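Side-chain contacts in MutT/nudix family protein (Enterococcus faecalis, PDB 2FML), which is of unknown function but, joining a Nudix domain to an NrtR-type winged helix, probably acts as a DNA-binding regulator that responds to a nucleotide-derived ligand: residues E83-S88 and V124-L129; H110-P115 and H186-I191. All coordinates share one frame; numbering follows the deposited sequence.

Interaction 1. Residues E83-S88 and V124-L129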
loop_
_atom_site.group_PDB
_atom_site.type_symbol
_atom_site.label_atom_id
_atom_site.label_comp_id
_atom_site.label_asym_id
_atom_site.label_seq_id
_atom_site.Cartn_x
_atom_site.Cartn_y
_atom_site.Cartn_z
ATOM N N GLU A 83 -10.258 5.361 -14.926
ATOM C CA GLU A 83 -9.957 6.083 -13.690
ATOM C C GLU A 83 -8.882 5.299 -12.898
ATOM O O GLU A 83 -8.968 4.084 -12.796
ATOM C CB GLU A 83 -11.139 5.920 -12.735
ATOM C CG GLU A 83 -12.165 6.963 -12.763
ATOM C CD GLU A 83 -13.139 6.792 -11.606
ATOM O OE1 GLU A 83 -13.514 5.634 -11.222
ATOM O OE2 GLU A 83 -13.542 7.863 -11.111
ATOM N N SER A 84 -7.951 6.001 -12.263
ATOM C CA SER A 84 -7.045 5.367 -11.302
ATOM C C SER A 84 -7.876 5.254 -10.059
ATOM O O SER A 84 -8.949 5.883 -9.974
ATOM C CB SER A 84 -5.839 6.261 -11.057
ATOM O OG SER A 84 -6.317 7.473 -10.547
ATOM N N THR A 85 -7.380 4.465 -9.095
ATOM C CA THR A 85 -8.032 4.345 -7.817
ATOM C C THR A 85 -8.073 5.668 -7.066
ATOM O O THR A 85 -9.058 5.926 -6.373
ATOM C CB THR A 85 -7.452 3.222 -6.917
ATOM O OG1 THR A 85 -6.071 3.473 -6.625
ATOM C CG2 THR A 85 -7.652 1.823 -7.542
ATOM N N GLU A 86 -6.987 6.444 -7.124
ATOM C CA GLU A 86 -6.943 7.806 -6.612
ATOM C C GLU A 86 -8.139 8.708 -7.112
ATOM O O GLU A 86 -8.865 9.314 -6.308
ATOM C CB GLU A 86 -5.617 8.483 -7.008
ATOM C CG GLU A 86 -4.415 8.015 -6.268
ATOM C CD GLU A 86 -3.732 6.778 -6.910
ATOM O OE1 GLU A 86 -4.229 6.226 -7.928
ATOM O OE2 GLU A 86 -2.659 6.371 -6.384
ATOM N N ASP A 87 -8.318 8.800 -8.421
ATOM C CA ASP A 87 -9.441 9.518 -9.049
ATOM C C ASP A 87 -10.780 8.982 -8.510
ATOM O O ASP A 87 -11.696 9.738 -8.154
ATOM C CB ASP A 87 -9.435 9.193 -10.545
ATOM C CG ASP A 87 -8.345 9.906 -11.306
ATOM O OD1 ASP A 87 -7.754 10.876 -10.763
ATOM O OD2 ASP A 87 -8.121 9.510 -12.493
ATOM N N SER A 88 -10.867 7.659 -8.474
ATOM C CA SER A 88 -12.107 6.984 -8.145
ATOM C C SER A 88 -12.512 7.263 -6.656
ATOM O O SER A 88 -13.704 7.538 -6.333
ATOM C CB SER A 88 -11.946 5.465 -8.466
ATOM O OG SER A 88 -13.165 4.761 -8.240
ATOM N N VAL A 124 -11.899 -6.671 -4.863
ATOM C CA VAL A 124 -10.658 -6.196 -4.206
ATOM C C VAL A 124 -10.789 -4.679 -4.002
ATOM O O VAL A 124 -11.227 -3.945 -4.876
ATOM C CB VAL A 124 -9.360 -6.575 -5.047
ATOM C CG1 VAL A 124 -7.983 -6.019 -4.405
ATOM C CG2 VAL A 124 -9.283 -8.078 -5.166
ATOM N N THR A 125 -10.386 -4.229 -2.821
ATOM C CA THR A 125 -10.490 -2.855 -2.510
ATOM C C THR A 125 -9.118 -2.185 -2.231
ATOM O O THR A 125 -8.255 -2.748 -1.635
ATOM C CB THR A 125 -11.535 -2.682 -1.409
ATOM O OG1 THR A 125 -12.103 -1.376 -1.495
ATOM C CG2 THR A 125 -10.936 -2.884 0.024
ATOM N N VAL A 126 -8.928 -0.981 -2.720
ATOM C CA VAL A 126 -7.789 -0.219 -2.389
ATOM C C VAL A 126 -8.331 0.823 -1.417
ATOM O O VAL A 126 -9.167 1.638 -1.750
ATOM C CB VAL A 126 -7.147 0.409 -3.611
ATOM C CG1 VAL A 126 -5.973 1.224 -3.225
ATOM C CG2 VAL A 126 -6.784 -0.634 -4.590
ATOM N N SER A 127 -7.929 0.722 -0.182
ATOM C CA SER A 127 -8.361 1.722 0.774
ATOM C C SER A 127 -7.380 2.937 0.857
ATOM O O SER A 127 -6.201 2.821 0.606
ATOM C CB SER A 127 -8.599 1.089 2.156
ATOM O OG SER A 127 -7.373 0.682 2.750
ATOM N N TYR A 128 -7.953 4.071 1.223
ATOM C CA TYR A 128 -7.274 5.333 1.416
ATOM C C TYR A 128 -7.594 5.943 2.783
ATOM O O TYR A 128 -8.618 5.651 3.365
ATOM C CB TYR A 128 -7.663 6.319 0.296
ATOM C CG TYR A 128 -7.039 5.975 -1.021
ATOM C CD1 TYR A 128 -5.944 6.689 -1.487
ATOM C CD2 TYR A 128 -7.610 4.955 -1.855
ATOM C CE1 TYR A 128 -5.397 6.411 -2.753
ATOM C CE2 TYR A 128 -7.100 4.671 -3.089
ATOM C CZ TYR A 128 -5.969 5.359 -3.514
ATOM O OH TYR A 128 -5.433 5.027 -4.701
ATOM N N LEU A 129 -6.710 6.838 3.218
ATOM C CA LEU A 129 -6.766 7.550 4.496
ATOM C C LEU A 129 -6.607 9.057 4.196
ATOM O O LEU A 129 -5.792 9.454 3.371
ATOM C CB LEU A 129 -5.600 7.091 5.372
ATOM C CG LEU A 129 -5.283 7.756 6.711
ATOM C CD1 LEU A 129 -6.584 7.885 7.589
ATOM C CD2 LEU A 129 -4.243 6.887 7.436
#

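Interaction 2. Residues H110-P115 and H186-I191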
loop_
_atom_site.group_PDB
_atom_site.type_symbol
_atom_site.label_atom_id
_atom_site.label_comp_id
_atom_site.label_asym_id
_atom_site.label_seq_id
_atom_site.Cartn_x
_atom_site.Cartn_y
_atom_site.Cartn_z
ATOM N N HIS A 110 -3.967 0.623 2.208
ATOM C CA HIS A 110 -3.762 -0.792 2.097
ATOM C C HIS A 110 -4.814 -1.364 1.114
ATOM O O HIS A 110 -5.944 -0.818 1.013
ATOM C CB HIS A 110 -3.861 -1.454 3.468
ATOM C CG HIS A 110 -3.529 -2.914 3.452
ATOM N ND1 HIS A 110 -2.236 -3.407 3.566
ATOM C CD2 HIS A 110 -4.336 -3.997 3.350
ATOM C CE1 HIS A 110 -2.272 -4.733 3.525
ATOM N NE2 HIS A 110 -3.537 -5.111 3.389
ATOM N N SER A 111 -4.440 -2.427 0.381
ATOM C CA SER A 111 -5.376 -3.139 -0.458
ATOM C C SER A 111 -5.731 -4.447 0.220
ATOM O O SER A 111 -4.847 -5.211 0.567
ATOM C CB SER A 111 -4.852 -3.431 -1.848
ATOM O OG SER A 111 -4.198 -2.269 -2.270
ATOM N N PHE A 112 -7.043 -4.690 0.278
ATOM C CA PHE A 112 -7.662 -5.858 0.876
ATOM C C PHE A 112 -8.242 -6.743 -0.175
ATOM O O PHE A 112 -8.986 -6.275 -1.050
ATOM C CB PHE A 112 -8.749 -5.352 1.816
ATOM C CG PHE A 112 -8.178 -4.612 2.997
ATOM C CD1 PHE A 112 -7.861 -5.291 4.173
ATOM C CD2 PHE A 112 -8.007 -3.233 2.925
ATOM C CE1 PHE A 112 -7.316 -4.586 5.250
ATOM C CE2 PHE A 112 -7.474 -2.544 3.980
ATOM C CZ PHE A 112 -7.104 -3.205 5.120
ATOM N N SER A 113 -7.834 -8.011 -0.126
ATOM C CA SER A 113 -8.044 -8.922 -1.190
ATOM C C SER A 113 -8.422 -10.317 -0.737
ATOM O O SER A 113 -8.403 -11.261 -1.544
ATOM C CB SER A 113 -6.798 -9.006 -2.030
ATOM O OG SER A 113 -5.690 -9.495 -1.243
ATOM N N ARG A 114 -8.760 -10.452 0.521
ATOM C CA ARG A 114 -9.173 -11.742 1.027
ATOM C C ARG A 114 -10.321 -12.249 0.123
ATOM O O ARG A 114 -11.222 -11.487 -0.205
ATOM C CB ARG A 114 -9.682 -11.573 2.459
ATOM C CG ARG A 114 -10.589 -12.694 2.838
ATOM C CD ARG A 114 -10.575 -12.823 4.403
ATOM N NE ARG A 114 -11.217 -11.655 5.038
ATOM C CZ ARG A 114 -12.527 -11.532 5.157
ATOM N NH1 ARG A 114 -13.354 -12.492 4.680
ATOM N NH2 ARG A 114 -12.986 -10.497 5.792
ATOM N N PRO A 115 -10.225 -13.506 -0.357
ATOM C CA PRO A 115 -11.090 -13.980 -1.447
ATOM C C PRO A 115 -12.592 -13.962 -1.156
ATOM O O PRO A 115 -13.402 -13.995 -2.092
ATOM C CB PRO A 115 -10.586 -15.422 -1.683
ATOM C CG PRO A 115 -9.179 -15.438 -1.187
ATOM C CD PRO A 115 -9.188 -14.495 0.005
ATOM N N HIS A 186 -14.691 -3.877 6.763
ATOM C CA HIS A 186 -14.370 -2.469 7.137
ATOM C C HIS A 186 -13.825 -2.268 8.544
ATOM O O HIS A 186 -13.115 -1.315 8.795
ATOM C CB HIS A 186 -15.556 -1.546 6.880
ATOM C CG HIS A 186 -15.864 -1.411 5.435
ATOM N ND1 HIS A 186 -16.778 -0.499 4.949
ATOM C CD2 HIS A 186 -15.353 -2.065 4.362
ATOM C CE1 HIS A 186 -16.817 -0.598 3.634
ATOM N NE2 HIS A 186 -15.964 -1.541 3.258
ATOM N N SER A 187 -14.121 -3.194 9.447
ATOM C CA SER A 187 -13.477 -3.145 10.767
ATOM C C SER A 187 -11.944 -3.326 10.663
ATOM O O SER A 187 -11.164 -2.612 11.363
ATOM C CB SER A 187 -14.068 -4.258 11.647
ATOM O OG SER A 187 -13.303 -5.367 11.317
ATOM N N GLU A 188 -11.510 -4.238 9.770
ATOM C CA GLU A 188 -10.087 -4.402 9.492
ATOM C C GLU A 188 -9.445 -3.201 8.865
ATOM O O GLU A 188 -8.276 -2.998 9.018
ATOM C CB GLU A 188 -9.774 -5.593 8.547
ATOM C CG GLU A 188 -9.939 -6.957 9.146
ATOM C CD GLU A 188 -10.071 -7.972 8.051
ATOM O OE1 GLU A 188 -9.129 -7.993 7.236
ATOM O OE2 GLU A 188 -11.123 -8.692 7.966
ATOM N N ILE A 189 -10.186 -2.548 7.993
ATOM C CA ILE A 189 -9.729 -1.362 7.342
ATOM C C ILE A 189 -9.604 -0.166 8.341
ATOM O O ILE A 189 -8.628 0.580 8.285
ATOM C CB ILE A 189 -10.641 -0.957 6.127
ATOM C CG1 ILE A 189 -11.016 -2.143 5.176
ATOM C CG2 ILE A 189 -10.041 0.264 5.452
ATOM C CD1 ILE A 189 -11.736 -1.665 3.853
ATOM N N ILE A 190 -10.564 0.017 9.235
ATOM C CA ILE A 190 -10.454 1.096 10.225
ATOM C C ILE A 190 -9.289 0.907 11.212
ATOM O O ILE A 190 -8.507 1.844 11.511
ATOM C CB ILE A 190 -11.798 1.334 10.937
ATOM C CG1 ILE A 190 -12.712 1.974 9.911
ATOM C CG2 ILE A 190 -11.629 2.326 12.208
ATOM C CD1 ILE A 190 -14.139 2.031 10.226
ATOM N N ILE A 191 -9.150 -0.317 11.697
ATOM C CA ILE A 191 -8.008 -0.715 12.524
ATOM C C ILE A 191 -6.687 -0.495 11.768
ATOM O O ILE A 191 -5.728 0.049 12.326
ATOM C CB ILE A 191 -8.194 -2.197 12.970
ATOM C CG1 ILE A 191 -9.402 -2.306 13.906
ATOM C CG2 ILE A 191 -6.942 -2.834 13.547
ATOM C CD1 ILE A 191 -9.252 -1.663 15.172
HETATM O O HOH W 1 -10.053 -8.610 4.492
#

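Interaction 1. Residues E83-S88 and V124-L129
Thr85 and Tyr128 meet hydroxyl to hydroxyl, with Thr85 OG1 2.6 Å from Tyr128 OH in a short hydrogen bond that either group could donate. The threonine oxygen lies at the edge of the ring, close to its plane. It gets there because chi1 of 61° sets OG1 between the backbone N and the carbonyl carbon, which leaves the methyl for a second, apolar touch: Thr85 CG2 rests 3.9 Å from Val126 CG2. Glu86 comes in across the ring's outer end. Its chain folds at the second torsion, so that Glu86 CG stands 4.0 Å from Tyr128 CE1 while Glu86 CD is 3.3 Å from Tyr128 OH, the carboxylate turned 70° from the ring plane.

Behind this first shell is the start of helix 85-97, the helix of the Nudix box. Ser84 is its N-cap: Asp87 N donates to Ser84 OG over 3.2 Å, almost straight at 173°. Thr85 N, also at this helix start, is bonded to Ser113 OG of the second subunit. Glu83, one residue before the cap, forms a salt bridge with Arg91 further along the helix.

A single polar link between helix and strand thus sits in a buried seam beside methyl groups. The nearby Glu86 carboxylate and the helix start probably pull on the Tyr128 hydroxyl in opposite senses, so no clear shift in its ionisation follows.

Interaction 2. Residues H110-P115 and H186-I191
Phe112 and Ile189 join strand 106-112 to helix 186-200 in a face-on packing consistent with the alpha/beta/alpha sandwich of the Nudix fold, in which helices cover the sheet. The isoleucine lays its CG1 methylene over one face of the phenyl ring in a CH-pi contact: Ile189 CG1 is 4.0 Å from the centroid of the Phe112 ring and only 18° off its normal, displaced toward the rim on the CE2 side. There Ile189 CG1 comes to 3.8 Å from Phe112 CE2. The ring also reaches the helix backbone, with Phe112 CZ 3.9 Å from Ile189 CA.

The opposite face is covered from within the strand. His110, two residues earlier, turns its imidazole edge to the phenyl and holds CD2 above the centre of the ring, 3.3 Å from its plane. Phe112 is therefore clamped between a histidine edge on one side and an aliphatic branch on the other, which probably restrains tilting of the ring. Thr125 and Ser127 of the adjoining strand pack against it as well.

At the partly exposed margin, Arg114 and Glu188 form a looser pair. The arginine chain turns at chi3 (68°), and the extended glutamate presents OE2 at the guanidinium edge, near its plane. The resulting salt bridge is long and its hydrogen bond weak, Arg114 NH2 to Glu188 OE2 at 3.4 Å. The stronger ionic partner of Arg114 is Asp116, which its NH1 meets. One water bridges the pair: it donates to Glu188 OE1 at 3.0 Å and weakly accepts from Arg114 NE at 3.3 Å.

How the interactions relate
The two contacts lie on opposite sides of strand 123-131. Val126 and Tyr128 face the Nudix helix in interaction 1, whereas Thr125 and Ser127 turn toward Phe112 and Ile189 of interaction 2. Strand 106-112, the antiparallel neighbour, ties them together: Ser127 OG is 2.7 Å from His110 O, and Thr125 O is 3.0 Å from Phe112 N, both probable hydrogen bonds. Interaction 1 is buried and relies on a compact hydroxyl pair. Interaction 2 grades from an aromatic-aliphatic core to a weak, water-assisted ion pair at its margin. Both contacts also border the second subunit, so the dimer interface touches each of them.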